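Local coordinates for protein (5-formylfuran-3-yl)methyl phosphate transaminase (Methanococcus jannaschii, PDB 2Z61) that catalyses the pyridoxal phosphate-dependent transamination between 4-(hydroxymethyl)-2-furancarboxaldehyde phosphate and alanine, which supplies the amine precursor of the furan moiety of methanofuran, at residues 71-76 with 87-92; 81-86 with 204-209; 93-98 with 232-237; 106-111 with 242-247. All coordinates share one frame; numbering follows the deposited sequence.

Contact 1 (71-76 with 87-92)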
loop_
_atom_site.group_PDB
_atom_site.type_symbol
_atom_site.label_atom_id
_atom_site.label_comp_id
_atom_site.label_asym_id
_atom_site.label_seq_id
_atom_site.Cartn_x
_atom_site.Cartn_y
_atom_site.Cartn_z
ATOM N N LEU A 71 -7.981 8.259 -15.789
ATOM C CA LEU A 71 -7.272 9.078 -14.806
ATOM C C LEU A 71 -5.899 9.474 -15.347
ATOM O O LEU A 71 -5.534 10.645 -15.344
ATOM C CB LEU A 71 -7.088 8.315 -13.493
ATOM C CG LEU A 71 -7.203 9.091 -12.175
ATOM C CD1 LEU A 71 -6.331 8.407 -11.133
ATOM C CD2 LEU A 71 -6.793 10.542 -12.341
ATOM N N ARG A 72 -5.140 8.484 -15.795
ATOM C CA ARG A 72 -3.815 8.740 -16.331
ATOM C C ARG A 72 -3.859 9.758 -17.476
ATOM O O ARG A 72 -2.940 10.558 -17.638
ATOM C CB ARG A 72 -3.167 7.423 -16.776
ATOM C CG ARG A 72 -2.899 6.475 -15.608
ATOM C CD ARG A 72 -2.151 5.206 -16.029
ATOM N NE ARG A 72 -3.038 4.188 -16.588
ATOM C CZ ARG A 72 -2.881 3.644 -17.791
ATOM N NH1 ARG A 72 -1.875 4.024 -18.565
ATOM N NH2 ARG A 72 -3.716 2.704 -18.214
ATOM N N GLU A 73 -4.935 9.745 -18.256
ATOM C CA GLU A 73 -5.051 10.703 -19.349
ATOM C C GLU A 73 -5.222 12.112 -18.799
ATOM O O GLU A 73 -4.571 13.043 -19.267
ATOM C CB GLU A 73 -6.221 10.350 -20.265
ATOM C CG GLU A 73 -6.014 9.053 -21.025
ATOM C CD GLU A 73 -7.154 8.749 -21.977
ATOM O OE1 GLU A 73 -8.326 8.898 -21.568
ATOM O OE2 GLU A 73 -6.879 8.346 -23.126
ATOM N N LYS A 74 -6.084 12.268 -17.798
ATOM C CA LYS A 74 -6.297 13.577 -17.193
ATOM C C LYS A 74 -5.005 14.139 -16.585
ATOM O O LYS A 74 -4.704 15.323 -16.742
ATOM C CB LYS A 74 -7.379 13.492 -16.117
ATOM C CG LYS A 74 -8.787 13.308 -16.664
ATOM C CD LYS A 74 -9.263 14.541 -17.413
ATOM C CE LYS A 74 -10.549 14.260 -18.181
ATOM N NZ LYS A 74 -11.604 13.635 -17.327
ATOM N N ILE A 75 -4.241 13.300 -15.894
ATOM C CA ILE A 75 -2.995 13.761 -15.285
ATOM C C ILE A 75 -2.025 14.171 -16.388
ATOM O O ILE A 75 -1.318 15.173 -16.276
ATOM C CB ILE A 75 -2.353 12.659 -14.416
ATOM C CG1 ILE A 75 -3.212 12.430 -13.166
ATOM C CG2 ILE A 75 -0.921 13.059 -14.036
ATOM C CD1 ILE A 75 -2.808 11.214 -12.338
ATOM N N SER A 76 -2.003 13.372 -17.448
ATOM C CA SER A 76 -1.167 13.621 -18.607
ATOM C C SER A 76 -1.521 14.997 -19.184
ATOM O O SER A 76 -0.643 15.822 -19.425
ATOM C CB SER A 76 -1.406 12.525 -19.647
ATOM O OG SER A 76 -0.780 12.835 -20.875
ATOM N N ILE A 87 3.471 14.148 -21.792
ATOM C CA ILE A 87 3.707 12.840 -21.201
ATOM C C ILE A 87 2.622 11.874 -21.655
ATOM O O ILE A 87 1.454 12.245 -21.743
ATOM C CB ILE A 87 3.683 12.934 -19.660
ATOM C CG1 ILE A 87 4.772 13.896 -19.187
ATOM C CG2 ILE A 87 3.900 11.567 -19.042
ATOM C CD1 ILE A 87 4.708 14.207 -17.712
ATOM N N ILE A 88 3.013 10.640 -21.947
ATOM C CA ILE A 88 2.076 9.612 -22.388
ATOM C C ILE A 88 1.455 8.904 -21.175
ATOM O O ILE A 88 2.111 8.730 -20.148
ATOM C CB ILE A 88 2.794 8.567 -23.285
ATOM C CG1 ILE A 88 3.349 9.252 -24.539
ATOM C CG2 ILE A 88 1.836 7.462 -23.689
ATOM C CD1 ILE A 88 4.399 10.317 -24.261
ATOM N N PRO A 89 0.181 8.496 -21.276
ATOM C CA PRO A 89 -0.496 7.813 -20.169
ATOM C C PRO A 89 0.226 6.569 -19.657
ATOM O O PRO A 89 0.102 6.219 -18.487
ATOM C CB PRO A 89 -1.867 7.494 -20.752
ATOM C CG PRO A 89 -2.115 8.687 -21.630
ATOM C CD PRO A 89 -0.780 8.839 -22.341
ATOM N N ASP A 90 0.977 5.906 -20.531
ATOM C CA ASP A 90 1.721 4.710 -20.144
ATOM C C ASP A 90 2.906 5.035 -19.234
ATOM O O ASP A 90 3.479 4.140 -18.614
ATOM C CB ASP A 90 2.232 3.964 -21.386
ATOM C CG ASP A 90 1.152 3.122 -22.058
ATOM O OD1 ASP A 90 0.415 2.405 -21.343
ATOM O OD2 ASP A 90 1.051 3.167 -23.303
ATOM N N ASN A 91 3.273 6.313 -19.160
ATOM C CA ASN A 91 4.392 6.743 -18.322
ATOM C C ASN A 91 3.929 7.092 -16.914
ATOM O O ASN A 91 4.689 7.647 -16.125
ATOM C CB ASN A 91 5.070 7.978 -18.917
ATOM C CG ASN A 91 5.724 7.702 -20.243
ATOM O OD1 ASN A 91 5.602 8.487 -21.185
ATOM N ND2 ASN A 91 6.424 6.576 -20.332
ATOM N N ILE A 92 2.682 6.755 -16.607
ATOM C CA ILE A 92 2.097 7.071 -15.313
ATOM C C ILE A 92 1.495 5.844 -14.631
ATOM O O ILE A 92 0.875 5.008 -15.281
ATOM C CB ILE A 92 0.972 8.125 -15.484
ATOM C CG1 ILE A 92 1.479 9.291 -16.337
ATOM C CG2 ILE A 92 0.478 8.606 -14.122
ATOM C CD1 ILE A 92 0.587 10.524 -16.303
#
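Arg72 and Ser76, one turn apart on the helix, bind the backbone carbonyls of Pro89 and Ile87 in the connection that follows it. Arg72 uses the edge of its guanidinium: NH1 donates to Pro89 O at 3.0 Å, with an N-H...O angle of 154°. The oxygen lies close to the guanidinium plane, whereas NH1 stands above the carbonyl plane of Pro89. The backbone N of Ile92 donates to the same oxygen from the opposite face of that plane, so two bonds grip it. A bend at chi3 (-82°) turns NE out of the line of the preceding chain, and NE donates to Gly67 O. Further along the helix, Ser76 has OG anti to its own backbone N and donates to Ile87 O; the modelled separation of 2.5 Å is very short, and its exact value is doubtful. Between these polar grips the packing is close. CD1 of Ile92 lies 3.7 Å from CG2 of Ile75 and 3.8 Å from the carbonyl O of Arg72, and Arg72 CD approaches Ile92 O to 3.1 Å. The outer side is looser. Glu73 touches only through its aliphatic part, CG to Pro89 CG at 4.0 Å, and the carboxylate of the exposed Asp90 reaches Arg72 only in a long salt bridge, OD1 to NH1 at 3.9 Å, with a second long, weak ion pair to Arg66. Inward, Ile75 continues onto Ile94 and Tyr233 while Ile87 and Ile92 rest on Ile235, which seats helix 69-82 and its exit loop against strands 92-95 and 232-235.

Contact 2 (81-86 with 204-209)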
loop_
_atom_site.group_PDB
_atom_site.type_symbol
_atom_site.label_atom_id
_atom_site.label_comp_id
_atom_site.label_asym_id
_atom_site.label_seq_id
_atom_site.Cartn_x
_atom_site.Cartn_y
_atom_site.Cartn_z
ATOM N N ASP A 81 -0.551 21.111 -19.816
ATOM C CA ASP A 81 -1.132 22.442 -19.670
ATOM C C ASP A 81 -0.392 23.309 -18.657
ATOM O O ASP A 81 -0.082 24.464 -18.937
ATOM C CB ASP A 81 -2.605 22.351 -19.262
ATOM C CG ASP A 81 -3.437 21.541 -20.240
ATOM O OD1 ASP A 81 -3.259 21.714 -21.464
ATOM O OD2 ASP A 81 -4.277 20.737 -19.785
ATOM N N LYS A 82 -0.113 22.763 -17.478
ATOM C CA LYS A 82 0.582 23.532 -16.449
ATOM C C LYS A 82 2.037 23.752 -16.852
ATOM O O LYS A 82 2.635 24.782 -16.535
ATOM C CB LYS A 82 0.502 22.812 -15.099
ATOM C CG LYS A 82 1.022 23.640 -13.935
ATOM C CD LYS A 82 0.914 22.899 -12.611
ATOM C CE LYS A 82 1.412 23.761 -11.455
ATOM N NZ LYS A 82 1.377 23.040 -10.149
ATOM N N TYR A 83 2.602 22.775 -17.552
ATOM C CA TYR A 83 3.974 22.858 -18.032
ATOM C C TYR A 83 3.912 22.485 -19.508
ATOM O O TYR A 83 2.944 21.868 -19.951
ATOM C CB TYR A 83 4.879 21.873 -17.282
ATOM C CG TYR A 83 4.700 21.888 -15.781
ATOM C CD1 TYR A 83 3.724 21.103 -15.169
ATOM C CD2 TYR A 83 5.491 22.703 -14.973
ATOM C CE1 TYR A 83 3.538 21.127 -13.791
ATOM C CE2 TYR A 83 5.315 22.735 -13.593
ATOM C CZ TYR A 83 4.337 21.943 -13.010
ATOM O OH TYR A 83 4.158 21.963 -11.648
ATOM N N LYS A 84 4.921 22.857 -20.281
ATOM C CA LYS A 84 4.898 22.522 -21.697
ATOM C C LYS A 84 5.486 21.144 -21.937
ATOM O O LYS A 84 6.081 20.887 -22.981
ATOM C CB LYS A 84 5.657 23.573 -22.510
ATOM C CG LYS A 84 4.878 24.869 -22.710
ATOM C CD LYS A 84 5.605 25.817 -23.657
ATOM C CE LYS A 84 4.797 27.085 -23.894
ATOM N NZ LYS A 84 5.523 28.072 -24.742
ATOM N N ALA A 85 5.306 20.254 -20.969
ATOM C CA ALA A 85 5.829 18.899 -21.077
ATOM C C ALA A 85 4.741 17.909 -21.473
ATOM O O ALA A 85 3.695 17.832 -20.828
ATOM C CB ALA A 85 6.454 18.480 -19.755
ATOM N N ASP A 86 4.987 17.156 -22.540
ATOM C CA ASP A 86 4.023 16.169 -22.997
ATOM C C ASP A 86 4.415 14.797 -22.461
ATOM O O ASP A 86 5.547 14.341 -22.642
ATOM C CB ASP A 86 3.960 16.144 -24.526
ATOM C CG ASP A 86 5.306 15.867 -25.159
ATOM O OD1 ASP A 86 6.237 16.678 -24.963
ATOM O OD2 ASP A 86 5.432 14.835 -25.850
ATOM N N ALA A 204 10.216 19.037 -11.765
ATOM C CA ALA A 204 11.431 18.464 -12.342
ATOM C C ALA A 204 11.238 18.181 -13.819
ATOM O O ALA A 204 12.211 18.143 -14.572
ATOM C CB ALA A 204 11.816 17.175 -11.621
ATOM N N ILE A 205 9.982 17.975 -14.220
ATOM C CA ILE A 205 9.644 17.692 -15.614
ATOM C C ILE A 205 10.185 18.813 -16.510
ATOM O O ILE A 205 10.424 18.611 -17.690
ATOM C CB ILE A 205 8.093 17.564 -15.802
ATOM C CG1 ILE A 205 7.762 16.997 -17.184
ATOM C CG2 ILE A 205 7.427 18.923 -15.678
ATOM C CD1 ILE A 205 8.036 15.518 -17.336
ATOM N N GLU A 206 10.390 19.991 -15.929
ATOM C CA GLU A 206 10.906 21.134 -16.677
ATOM C C GLU A 206 12.394 21.035 -17.024
ATOM O O GLU A 206 12.865 21.731 -17.920
ATOM C CB GLU A 206 10.622 22.431 -15.901
ATOM C CG GLU A 206 9.132 22.747 -15.812
ATOM C CD GLU A 206 8.813 23.906 -14.884
ATOM O OE1 GLU A 206 9.172 23.840 -13.691
ATOM O OE2 GLU A 206 8.193 24.886 -15.347
ATOM N N PHE A 207 13.128 20.166 -16.334
ATOM C CA PHE A 207 14.556 20.001 -16.591
ATOM C C PHE A 207 14.885 18.723 -17.358
ATOM O O PHE A 207 15.945 18.606 -17.975
ATOM C CB PHE A 207 15.335 20.007 -15.274
ATOM C CG PHE A 207 15.071 21.211 -14.424
ATOM C CD1 PHE A 207 13.981 21.246 -13.563
ATOM C CD2 PHE A 207 15.892 22.332 -14.513
ATOM C CE1 PHE A 207 13.707 22.381 -12.803
ATOM C CE2 PHE A 207 15.624 23.473 -13.758
ATOM C CZ PHE A 207 14.528 23.496 -12.902
ATOM N N ASP A 208 13.975 17.763 -17.315
ATOM C CA ASP A 208 14.175 16.489 -17.991
ATOM C C ASP A 208 12.820 16.043 -18.533
ATOM O O ASP A 208 12.197 15.112 -18.024
ATOM C CB ASP A 208 14.745 15.478 -16.987
ATOM C CG ASP A 208 14.874 14.088 -17.562
ATOM O OD1 ASP A 208 15.120 13.964 -18.778
ATOM O OD2 ASP A 208 14.744 13.114 -16.798
ATOM N N GLU A 209 12.370 16.735 -19.575
ATOM C CA GLU A 209 11.078 16.468 -20.194
ATOM C C GLU A 209 10.882 15.061 -20.746
ATOM O O GLU A 209 9.754 14.656 -21.020
ATOM C CB GLU A 209 10.812 17.499 -21.292
ATOM C CG GLU A 209 10.780 18.926 -20.767
ATOM C CD GLU A 209 10.568 19.949 -21.863
ATOM O OE1 GLU A 209 11.344 19.940 -22.843
ATOM O OE2 GLU A 209 9.625 20.761 -21.743
#
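Ala85 and Glu209 bring the two backbones nearest, CA to CA at 5.9 Å, and no hydrogen bond joins the segments. Tyr83 is the first residue to leave helical backbone angles at the end of helix 69-82, and from there the chain runs on without regular structure. Opposite it, residues 204-206 form a 3-10 turn, with Ala204 O accepting from the backbone N of both Phe207 and Asp208. The contact is made mainly by side chains. Ile205 has CG1 anti to its backbone N (chi1 -169°), and its two branches part: CG1 meets Ala85 CB at 3.2 Å, tighter than usual and doubtful in detail, while CG2 sits 4.0 Å above one face of the Tyr83 ring, toward the rim. Lys82 CG lies over the opposite face, holding the ring between aliphatic groups. In the fold, this is a helix exit packed against the loop between strands 185-189 and 214-219 of the aminotransferase sheet; Phe207, stacked on Tyr176, ties that loop to helix 173-182. At the ring edge, Glu206 OE2 lies near the plane, 3.5 Å from Tyr83 CD2, with the carboxylate turned 77° from the ring. Such an approach to ring hydrogens is probably favourable electrostatically. The other oxygen, OE1, accepts from Ser203 N. Toward solvent, Glu209 OE2 lies 3.8 Å from Lys84 O, a proximity of two acceptors and not a bond.

Contact 3 (93-98 with 232-237)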
loop_
_atom_site.group_PDB
_atom_site.type_symbol
_atom_site.label_atom_id
_atom_site.label_comp_id
_atom_site.label_asym_id
_atom_site.label_seq_id
_atom_site.Cartn_x
_atom_site.Cartn_y
_atom_site.Cartn_z
ATOM N N ILE A 93 1.693 5.730 -13.322
ATOM C CA ILE A 93 1.094 4.634 -12.570
ATOM C C ILE A 93 0.394 5.204 -11.343
ATOM O O ILE A 93 0.947 6.047 -10.629
ATOM C CB ILE A 93 2.119 3.591 -12.103
ATOM C CG1 ILE A 93 2.711 2.859 -13.305
ATOM C CG2 ILE A 93 1.438 2.571 -11.204
ATOM C CD1 ILE A 93 3.544 1.644 -12.923
ATOM N N ILE A 94 -0.837 4.757 -11.114
ATOM C CA ILE A 94 -1.608 5.213 -9.963
ATOM C C ILE A 94 -1.243 4.299 -8.785
ATOM O O ILE A 94 -1.417 3.080 -8.855
ATOM C CB ILE A 94 -3.129 5.116 -10.239
ATOM C CG1 ILE A 94 -3.477 5.849 -11.536
ATOM C CG2 ILE A 94 -3.907 5.705 -9.079
ATOM C CD1 ILE A 94 -2.957 7.290 -11.624
ATOM N N THR A 95 -0.732 4.887 -7.713
ATOM C CA THR A 95 -0.313 4.112 -6.540
ATOM C C THR A 95 -1.259 4.315 -5.359
ATOM O O THR A 95 -2.139 5.177 -5.392
ATOM C CB THR A 95 1.112 4.520 -6.081
ATOM O OG1 THR A 95 1.155 5.935 -5.849
ATOM C CG2 THR A 95 2.139 4.174 -7.136
ATOM N N GLY A 96 -1.063 3.527 -4.309
ATOM C CA GLY A 96 -1.895 3.658 -3.125
ATOM C C GLY A 96 -1.275 4.693 -2.213
ATOM O O GLY A 96 -0.813 4.376 -1.121
ATOM N N GLY A 97 -1.264 5.941 -2.670
ATOM C CA GLY A 97 -0.660 7.010 -1.899
ATOM C C GLY A 97 0.729 7.340 -2.424
ATOM O O GLY A 97 1.311 6.578 -3.200
ATOM N N SER A 98 1.258 8.475 -1.974
ATOM C CA SER A 98 2.579 8.984 -2.351
ATOM C C SER A 98 3.723 8.221 -1.667
ATOM O O SER A 98 4.811 8.078 -2.227
ATOM C CB SER A 98 2.643 10.479 -2.000
ATOM O OG SER A 98 3.901 11.041 -2.302
ATOM N N GLY A 232 -1.916 8.265 -5.060
ATOM C CA GLY A 232 -0.886 9.145 -5.589
ATOM C C GLY A 232 -0.476 8.599 -6.949
ATOM O O GLY A 232 -1.174 7.753 -7.509
ATOM N N TYR A 233 0.641 9.068 -7.491
ATOM C CA TYR A 233 1.087 8.567 -8.773
ATOM C C TYR A 233 2.571 8.810 -9.013
ATOM O O TYR A 233 3.183 9.676 -8.399
ATOM C CB TYR A 233 0.241 9.183 -9.892
ATOM C CG TYR A 233 0.337 10.690 -10.003
ATOM C CD1 TYR A 233 1.483 11.297 -10.508
ATOM C CD2 TYR A 233 -0.731 11.511 -9.615
ATOM C CE1 TYR A 233 1.573 12.684 -10.635
ATOM C CE2 TYR A 233 -0.652 12.905 -9.738
ATOM C CZ TYR A 233 0.507 13.481 -10.254
ATOM O OH TYR A 233 0.600 14.841 -10.423
ATOM N N VAL A 234 3.148 8.018 -9.904
ATOM C CA VAL A 234 4.557 8.152 -10.223
ATOM C C VAL A 234 4.704 8.312 -11.733
ATOM O O VAL A 234 3.990 7.673 -12.503
ATOM C CB VAL A 234 5.351 6.918 -9.746
ATOM C CG1 VAL A 234 6.829 7.098 -10.032
ATOM C CG2 VAL A 234 5.130 6.717 -8.254
ATOM N N ILE A 235 5.616 9.181 -12.149
ATOM C CA ILE A 235 5.853 9.403 -13.570
ATOM C C ILE A 235 7.339 9.235 -13.874
ATOM O O ILE A 235 8.187 9.736 -13.134
ATOM C CB ILE A 235 5.418 10.815 -13.997
ATOM C CG1 ILE A 235 3.932 11.020 -13.686
ATOM C CG2 ILE A 235 5.669 10.999 -15.493
ATOM C CD1 ILE A 235 3.440 12.443 -13.896
ATOM N N SER A 236 7.649 8.525 -14.955
ATOM C CA SER A 236 9.034 8.305 -15.355
ATOM C C SER A 236 9.080 7.687 -16.758
ATOM O O SER A 236 8.060 7.631 -17.439
ATOM C CB SER A 236 9.729 7.388 -14.345
ATOM O OG SER A 236 11.096 7.207 -14.668
ATOM N N ASN A 237 10.254 7.233 -17.191
ATOM C CA ASN A 237 10.380 6.622 -18.515
ATOM C C ASN A 237 9.883 5.172 -18.500
ATOM O O ASN A 237 9.647 4.594 -17.438
ATOM C CB ASN A 237 11.837 6.685 -19.006
ATOM C CG ASN A 237 12.790 5.888 -18.133
ATOM O OD1 ASN A 237 12.674 4.668 -18.019
ATOM N ND2 ASN A 237 13.738 6.580 -17.510
#
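Ile93 and Val234 form a hydrogen-bonded antiparallel pair: Ile93 N donates to Val234 O at 3.1 Å, and Val234 N returns a bond to Ile93 O at 3.0 Å, both donors in the carbonyl planes. Thr95 and Gly232 repeat the pattern, with Thr95 N to Gly232 O at 2.9 Å, but here both donors stand about 50° out of the carbonyl planes. The strand axes run at 145°, antiparallel. Between the two pairs lies the non-hydrogen-bonded pair Ile94 and Tyr233, where Tyr233 CA makes a C-H...O contact with Ile93 O at 3.1 Å. Apolar contacts are lighter: Ile94 CD1 meets Tyr233 CB on one face, and Thr95 CG2 meets Val234 CG2 at 4.1 Å on the other. Polar side-chain bonding shapes the strand exit, since Thr95 OG1 donates to Gly97 O at 2.7 Å across the inverse gamma turn at Gly96. Gly97 then occupies the N-cap position of the next helix, whose Ser98 N binds phosphate oxygen OP1 of the pyridoxal-phosphate lysine at position 222. Helix 69-82 packs on the Ile94-Tyr233 face and helix 238-251 on the Ile93-Val234 face, while strand 214-219 continues the sheet beyond strand 232-235.

Contact 4 (106-111 with 242-247)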
loop_
_atom_site.group_PDB
_atom_site.type_symbol
_atom_site.label_atom_id
_atom_site.label_comp_id
_atom_site.label_asym_id
_atom_site.label_seq_id
_atom_site.Cartn_x
_atom_site.Cartn_y
_atom_site.Cartn_z
ATOM N N LEU A 106 12.409 4.039 -5.259
ATOM C CA LEU A 106 13.716 3.691 -4.699
ATOM C C LEU A 106 14.051 2.215 -4.956
ATOM O O LEU A 106 15.181 1.885 -5.330
ATOM C CB LEU A 106 13.744 3.983 -3.190
ATOM C CG LEU A 106 13.864 5.451 -2.751
ATOM C CD1 LEU A 106 13.583 5.581 -1.259
ATOM C CD2 LEU A 106 15.261 5.986 -3.077
ATOM N N SER A 107 13.065 1.333 -4.779
ATOM C CA SER A 107 13.282 -0.103 -4.988
ATOM C C SER A 107 13.770 -0.472 -6.379
ATOM O O SER A 107 14.615 -1.354 -6.536
ATOM C CB SER A 107 11.993 -0.894 -4.723
ATOM O OG SER A 107 11.557 -0.762 -3.381
ATOM N N SER A 108 13.236 0.203 -7.389
ATOM C CA SER A 108 13.579 -0.097 -8.769
ATOM C C SER A 108 14.968 0.312 -9.244
ATOM O O SER A 108 15.408 -0.149 -10.293
ATOM C CB SER A 108 12.533 0.520 -9.703
ATOM O OG SER A 108 12.550 1.936 -9.625
ATOM N N ILE A 109 15.666 1.155 -8.484
ATOM C CA ILE A 109 16.987 1.607 -8.918
ATOM C C ILE A 109 18.109 1.536 -7.882
ATOM O O ILE A 109 19.260 1.811 -8.205
ATOM C CB ILE A 109 16.916 3.075 -9.440
ATOM C CG1 ILE A 109 16.768 4.049 -8.264
ATOM C CG2 ILE A 109 15.729 3.242 -10.380
ATOM C CD1 ILE A 109 16.523 5.494 -8.688
ATOM N N ILE A 110 17.792 1.167 -6.646
ATOM C CA ILE A 110 18.817 1.109 -5.607
ATOM C C ILE A 110 19.317 -0.277 -5.197
ATOM O O ILE A 110 18.538 -1.126 -4.766
ATOM C CB ILE A 110 18.337 1.847 -4.341
ATOM C CG1 ILE A 110 18.292 3.349 -4.622
ATOM C CG2 ILE A 110 19.259 1.544 -3.168
ATOM C CD1 ILE A 110 17.819 4.181 -3.461
ATOM N N ASP A 111 20.627 -0.490 -5.334
ATOM C CA ASP A 111 21.266 -1.753 -4.959
ATOM C C ASP A 111 21.927 -1.579 -3.599
ATOM O O ASP A 111 22.089 -0.456 -3.122
ATOM C CB ASP A 111 22.341 -2.154 -5.971
ATOM C CG ASP A 111 21.777 -2.452 -7.343
ATOM O OD1 ASP A 111 20.826 -3.255 -7.433
ATOM O OD2 ASP A 111 22.290 -1.891 -8.335
ATOM N N GLU A 242 7.812 0.323 -16.058
ATOM C CA GLU A 242 7.570 -1.103 -16.219
ATOM C C GLU A 242 8.020 -1.858 -14.968
ATOM O O GLU A 242 7.401 -2.847 -14.565
ATOM C CB GLU A 242 8.337 -1.622 -17.437
ATOM C CG GLU A 242 7.596 -2.679 -18.239
ATOM C CD GLU A 242 6.292 -2.156 -18.830
ATOM O OE1 GLU A 242 6.335 -1.150 -19.575
ATOM O OE2 GLU A 242 5.226 -2.753 -18.553
ATOM N N ALA A 243 9.105 -1.388 -14.359
ATOM C CA ALA A 243 9.642 -2.019 -13.165
ATOM C C ALA A 243 8.730 -1.770 -11.964
ATOM O O ALA A 243 8.477 -2.673 -11.168
ATOM C CB ALA A 243 11.044 -1.488 -12.880
ATOM N N ILE A 244 8.251 -0.538 -11.836
ATOM C CA ILE A 244 7.368 -0.174 -10.739
ATOM C C ILE A 244 6.051 -0.933 -10.856
ATOM O O ILE A 244 5.428 -1.255 -9.851
ATOM C CB ILE A 244 7.130 1.365 -10.711
ATOM C CG1 ILE A 244 8.425 2.063 -10.274
ATOM C CG2 ILE A 244 5.992 1.721 -9.758
ATOM C CD1 ILE A 244 8.314 3.552 -10.100
ATOM N N LEU A 245 5.639 -1.242 -12.083
ATOM C CA LEU A 245 4.406 -1.986 -12.309
ATOM C C LEU A 245 4.491 -3.391 -11.706
ATOM O O LEU A 245 3.540 -3.865 -11.082
ATOM C CB LEU A 245 4.107 -2.092 -13.806
ATOM C CG LEU A 245 2.819 -2.824 -14.205
ATOM C CD1 LEU A 245 1.632 -2.270 -13.416
ATOM C CD2 LEU A 245 2.584 -2.653 -15.699
ATOM N N LYS A 246 5.626 -4.054 -11.903
ATOM C CA LYS A 246 5.839 -5.389 -11.361
ATOM C C LYS A 246 5.735 -5.351 -9.845
ATOM O O LYS A 246 5.128 -6.237 -9.238
ATOM C CB LYS A 246 7.210 -5.919 -11.780
ATOM C CG LYS A 246 7.390 -6.013 -13.289
ATOM C CD LYS A 246 8.855 -6.144 -13.681
ATOM C CE LYS A 246 9.502 -7.349 -13.023
ATOM N NZ LYS A 246 8.940 -8.627 -13.540
ATOM N N LEU A 247 6.324 -4.327 -9.234
ATOM C CA LEU A 247 6.265 -4.187 -7.786
ATOM C C LEU A 247 4.813 -3.976 -7.354
ATOM O O LEU A 247 4.347 -4.575 -6.381
ATOM C CB LEU A 247 7.114 -2.998 -7.330
ATOM C CG LEU A 247 8.631 -3.156 -7.436
ATOM C CD1 LEU A 247 9.295 -1.821 -7.189
ATOM C CD2 LEU A 247 9.119 -4.191 -6.426
#
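Ser107 places OG anti to its carbonyl carbon (chi1 -62°), where OG bonds to Phe103 O, and it is the methylene CB that meets Leu247. Ser108 adopts a different setting, OG between the backbone N and the carbonyl carbon (chi1 65°), and bonds to Ala105 O. Both hydroxyls are thus engaged by the serines' own helix, and no hydrogen bond crosses the contact. From the facing helix, Leu247 CD1 reaches Ser107 CB at 3.8 Å. The same methyl comes within 4.4 Å of Ser108 N. One helical turn earlier, Ala243 CB faces Ser108 CB at 4.0 Å, and here the backbones approach most closely, with CA atoms 6.2 Å apart. Ile244 takes a smaller share: its CG1 comes to 4.2 Å from Ser108 OG. The small side chains of Ser108 and Ala243 are consistent with this close backbone approach, although the buried area, 153 Å², is modest. The second subunit meets the same region: Ser3 OG of that subunit bonds to Ser107 O, Leu6 of that subunit packs on Ala243, and Lys246 NZ bonds to Phe9 O of that subunit. A helix pair in the large domain, met by the N-terminal arm of the partner, is an arrangement known from class I aminotransferase dimers.

How the contacts relate
From the N terminus, contact 1 closes the shortest loop, joining helix 69-82 to its exit before strand 92-95. Contact 2 opens within that loop, at 81-86, and closes only at 204-209, so the two cross; Ile87 and Ile205 touch where they meet. Contact 3 begins just after contact 1 ends and closes at 232-237, bringing the sheet's edge strand beside a strand far along the chain; it crosses contact 2. Contact 4, from 106-111 to 242-247, crosses contacts 2 and 3. It joins the helices that follow contact 3's strands, and Ile93 packs against Ile244 and Leu245. Helix 69-82 of contact 1 and helix 238-251 of contact 4 thus lie on the two faces of contact 3.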